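Local coordinates for protein BA_2500 (Bacillus anthracis, PDB 4GUC) that is of unknown function but folds into a small, mostly beta-stranded domain of the DUF5065 family, grouped with the immunoglobulin-like E-set domains, at residues A[14-19]-A[57-62]. Numbering follows the deposited sequence.
Sequences QNYFLL and YQLSGN
Y16 and L59 meet where the first turn of helix 16-22 rests on the end of strand 53-59. In the modelled conformer both methyls of L59 reach the root of the tyrosine: CD1 lies 3.7 Å from Y16 CB, and CD2 is 3.9 Å from Y16 CG, approaching the ring obliquely. With its CG anti to the backbone N (chi1 177°), L59 extends its branched end toward the helix, crossing the tyrosine side chain at about a right angle. A forked aliphatic residue suits this place, since in this conformer two methyls touch the methylene and the start of the ring together. Tyrosine suits its own because the ring leads away from the leucine and its OH bonds to S115 N in strand 109-119.

The second meeting brings a polar atom against a ring carbon. Q14 OE1, in the conformer given, stands 3.7 Å from Y57 CE1, and the amide and ring planes are 70° apart, so the groups do not stack. Glutamine's NH2 can donate twice, to W11 O and D9 OD2. Tyrosine sets a largely apolar ring against L69 and V103, with a hydroxyl to reach D9.

Behind these side chains, N15 caps the helix, its short amide placing OD1 to accept from L18 N at 3.2 Å, while N68 OD1 holds Y16 N. No hydrogen bond joins the two segments directly. The start of the helix and the end of the strand therefore meet through apolar contact at Y16 and L59, whereas Y57 OH and Q14 NE2 share the D9 carboxylate.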
ATOM      1  N   GLN A  14       1.046   3.494 -11.246  0.50 14.20           N
ATOM      2  CA  GLN A  14      -0.399   3.424 -11.018  0.50 13.95           C
ATOM      3  C   GLN A  14      -1.015   2.240 -11.741  0.50 12.43           C
ATOM      4  O   GLN A  14      -2.217   2.191 -11.960  0.50 11.49           O
ATOM      5  CB  GLN A  14      -1.071   4.697 -11.516  0.50 14.74           C
ATOM      6  CG  GLN A  14      -0.504   5.993 -10.957  0.50 18.76           C
ATOM      7  CD  GLN A  14      -0.808   6.207  -9.531  0.50 19.68           C
ATOM      8  OE1 GLN A  14      -1.826   5.748  -9.019  0.50 23.82           O
ATOM      9  NE2 GLN A  14       0.050   6.955  -8.868  0.50 18.10           N
ATOM     10  N   ASN A  15      -0.160   1.325 -12.169  1.00 12.90           N
ATOM     11  CA  ASN A  15      -0.571   0.109 -12.826  1.00 12.13           C
ATOM     12  C   ASN A  15       0.149  -1.033 -12.102  1.00 11.88           C
ATOM     13  O   ASN A  15       1.357  -0.934 -11.879  1.00 11.91           O
ATOM     14  CB  ASN A  15      -0.167   0.243 -14.303  1.00 14.86           C
ATOM     15  CG  ASN A  15      -0.389  -0.968 -15.061  1.00 16.45           C
ATOM     16  OD1 ASN A  15       0.454  -1.878 -15.002  1.00 20.03           O
ATOM     17  ND2 ASN A  15      -1.418  -0.975 -15.895  1.00 20.19           N
ATOM     18  N   TYR A  16      -0.579  -2.114 -11.782  1.00 10.38           N
ATOM     19  CA  TYR A  16       0.009  -3.224 -11.026  1.00 10.84           C
ATOM     20  C   TYR A  16       1.181  -3.866 -11.771  1.00 10.82           C
ATOM     21  O   TYR A  16       2.197  -4.177 -11.161  1.00 10.70           O
ATOM     22  CB  TYR A  16      -1.009  -4.248 -10.535  1.00 11.75           C
ATOM     23  CG  TYR A  16      -0.404  -5.203  -9.542  1.00 11.44           C
ATOM     24  CD1 TYR A  16      -0.366  -4.882  -8.182  1.00 12.03           C
ATOM     25  CD2 TYR A  16       0.165  -6.397  -9.940  1.00 11.23           C
ATOM     26  CE1 TYR A  16       0.209  -5.727  -7.259  1.00 12.18           C
ATOM     27  CE2 TYR A  16       0.731  -7.236  -9.031  1.00 12.81           C
ATOM     28  CZ  TYR A  16       0.763  -6.919  -7.688  1.00 11.55           C
ATOM     29  OH  TYR A  16       1.355  -7.783  -6.764  1.00 13.12           O
ATOM     30  N   PHE A  17       1.059  -4.101 -13.075  1.00 10.91           N
ATOM     31  CA  PHE A  17       2.161  -4.689 -13.821  1.00 10.40           C
ATOM     32  C   PHE A  17       3.433  -3.838 -13.638  1.00 11.92           C
ATOM     33  O   PHE A  17       4.517  -4.359 -13.354  1.00 11.78           O
ATOM     34  CB  PHE A  17       1.841  -4.817 -15.313  1.00 12.14           C
ATOM     35  CG  PHE A  17       2.951  -5.437 -16.111  1.00 12.59           C
ATOM     36  CD1 PHE A  17       2.978  -6.789 -16.379  1.00 14.39           C
ATOM     37  CD2 PHE A  17       4.007  -4.662 -16.589  1.00 15.07           C
ATOM     38  CE1 PHE A  17       4.020  -7.351 -17.119  1.00 14.82           C
ATOM     39  CE2 PHE A  17       5.041  -5.220 -17.311  1.00 14.63           C
ATOM     40  CZ  PHE A  17       5.044  -6.571 -17.554  1.00 15.32           C
ATOM     41  N   LEU A  18       3.311  -2.514 -13.785  1.00 11.04           N
ATOM     42  CA  LEU A  18       4.480  -1.652 -13.660  1.00 12.83           C
ATOM     43  C   LEU A  18       5.020  -1.628 -12.249  1.00 12.58           C
ATOM     44  O   LEU A  18       6.250  -1.668 -12.050  1.00 13.41           O
ATOM     45  CB  LEU A  18       4.192  -0.265 -14.222  1.00 13.15           C
ATOM     46  CG  LEU A  18       4.048  -0.178 -15.764  1.00 15.29           C
ATOM     47  CD1 LEU A  18       3.659   1.259 -16.160  1.00 17.28           C
ATOM     48  CD2 LEU A  18       5.315  -0.601 -16.468  1.00 17.30           C
ATOM     49  N   LEU A  19       4.133  -1.616 -11.279  1.00 11.87           N
ATOM     50  CA  LEU A  19       4.547  -1.638  -9.859  1.00 11.69           C
ATOM     51  C   LEU A  19       5.343  -2.913  -9.587  1.00 12.84           C
ATOM     52  O   LEU A  19       6.461  -2.882  -9.053  1.00 12.86           O
ATOM     53  CB  LEU A  19       3.301  -1.590  -8.955  1.00 11.42           C
ATOM     54  CG  LEU A  19       3.585  -1.621  -7.448  1.00 11.31           C
ATOM     55  CD1 LEU A  19       4.234  -0.281  -7.015  1.00 11.42           C
ATOM     56  CD2 LEU A  19       2.347  -1.966  -6.645  1.00 12.61           C
ATOM     57  N   TYR A  57      -4.005   0.711  -2.191  1.00 10.65           N
ATOM     58  CA  TYR A  57      -4.710   0.876  -3.442  1.00  9.85           C
ATOM     59  C   TYR A  57      -5.524  -0.369  -3.771  1.00 11.42           C
ATOM     60  O   TYR A  57      -5.128  -1.494  -3.463  1.00 11.54           O
ATOM     61  CB  TYR A  57      -3.735   1.005  -4.615  1.00  9.99           C
ATOM     62  CG  TYR A  57      -2.805   2.213  -4.683  1.00 10.15           C
ATOM     63  CD1 TYR A  57      -3.152   3.333  -5.430  1.00 10.60           C
ATOM     64  CD2 TYR A  57      -1.552   2.212  -4.089  1.00 10.56           C
ATOM     65  CE1 TYR A  57      -2.292   4.424  -5.559  1.00 12.21           C
ATOM     66  CE2 TYR A  57      -0.696   3.290  -4.205  1.00 10.46           C
ATOM     67  CZ  TYR A  57      -1.051   4.386  -4.955  1.00 10.61           C
ATOM     68  OH  TYR A  57      -0.130   5.394  -5.055  1.00 11.51           O
ATOM     69  N   GLN A  58      -6.666  -0.175  -4.430  1.00 10.63           N
ATOM     70  CA  GLN A  58      -7.467  -1.267  -4.914  1.00 11.40           C
ATOM     71  C   GLN A  58      -7.036  -1.512  -6.376  1.00 11.64           C
ATOM     72  O   GLN A  58      -6.768  -0.579  -7.136  1.00 12.85           O
ATOM     73  CB  GLN A  58      -8.958  -0.914  -4.903  1.00 11.86           C
ATOM     74  CG  GLN A  58      -9.837  -2.046  -5.350  1.00 14.76           C
ATOM     75  CD  GLN A  58     -11.283  -1.628  -5.542  1.00 20.45           C
ATOM     76  OE1 GLN A  58     -11.659  -1.288  -6.664  1.00 26.06           O
ATOM     77  NE2 GLN A  58     -12.029  -1.514  -4.473  1.00 19.49           N
ATOM     78  N   LEU A  59      -6.946  -2.780  -6.768  0.50 12.02           N
ATOM     79  CA  LEU A  59      -6.584  -3.159  -8.134  0.50 13.78           C
ATOM     80  C   LEU A  59      -7.907  -3.476  -8.862  0.50 15.89           C
ATOM     81  O   LEU A  59      -8.572  -4.481  -8.537  0.50 17.89           O
ATOM     82  CB  LEU A  59      -5.624  -4.368  -8.122  0.50 14.45           C
ATOM     83  CG  LEU A  59      -5.201  -4.952  -9.482  0.50 15.97           C
ATOM     84  CD1 LEU A  59      -4.652  -3.931 -10.415  0.50 18.94           C
ATOM     85  CD2 LEU A  59      -4.191  -6.070  -9.304  0.50 15.50           C
ATOM     86  N   SER A  60      -8.274  -2.660  -9.851  1.00 16.05           N
ATOM     87  CA  SER A  60      -9.501  -2.879 -10.577  1.00 17.88           C
ATOM     88  C   SER A  60      -9.471  -2.099 -11.863  1.00 18.14           C
ATOM     89  O   SER A  60      -8.776  -1.098 -11.999  1.00 17.66           O
ATOM     90  CB  SER A  60     -10.717  -2.535  -9.727  1.00 20.57           C
ATOM     91  OG  SER A  60     -10.730  -1.183  -9.344  1.00 22.62           O
ATOM     92  N   GLY A  61     -10.241  -2.577 -12.823  1.00 19.71           N
ATOM     93  CA  GLY A  61     -10.304  -1.930 -14.113  1.00 20.90           C
ATOM     94  C   GLY A  61     -10.106  -2.926 -15.233  1.00 20.61           C
ATOM     95  O   GLY A  61      -9.859  -4.113 -15.018  1.00 23.33           O
ATOM     96  N   ASN A  62     -10.215  -2.420 -16.443  1.00 20.70           N
ATOM     97  CA  ASN A  62     -10.073  -3.225 -17.606  1.00 20.07           C
ATOM     98  C   ASN A  62      -8.590  -3.431 -17.885  1.00 17.90           C
ATOM     99  O   ASN A  62      -7.770  -2.594 -17.569  1.00 16.11           O
ATOM    100  CB  ASN A  62     -10.696  -2.497 -18.802  1.00 20.84           C
ATOM    101  CG  ASN A  62     -10.721  -3.344 -20.037  1.00 24.58           C
ATOM    102  OD1 ASN A  62      -9.894  -3.160 -20.902  1.00 21.92           O
ATOM    103  ND2 ASN A  62     -11.603  -4.355 -20.077  1.00 30.81           N
TER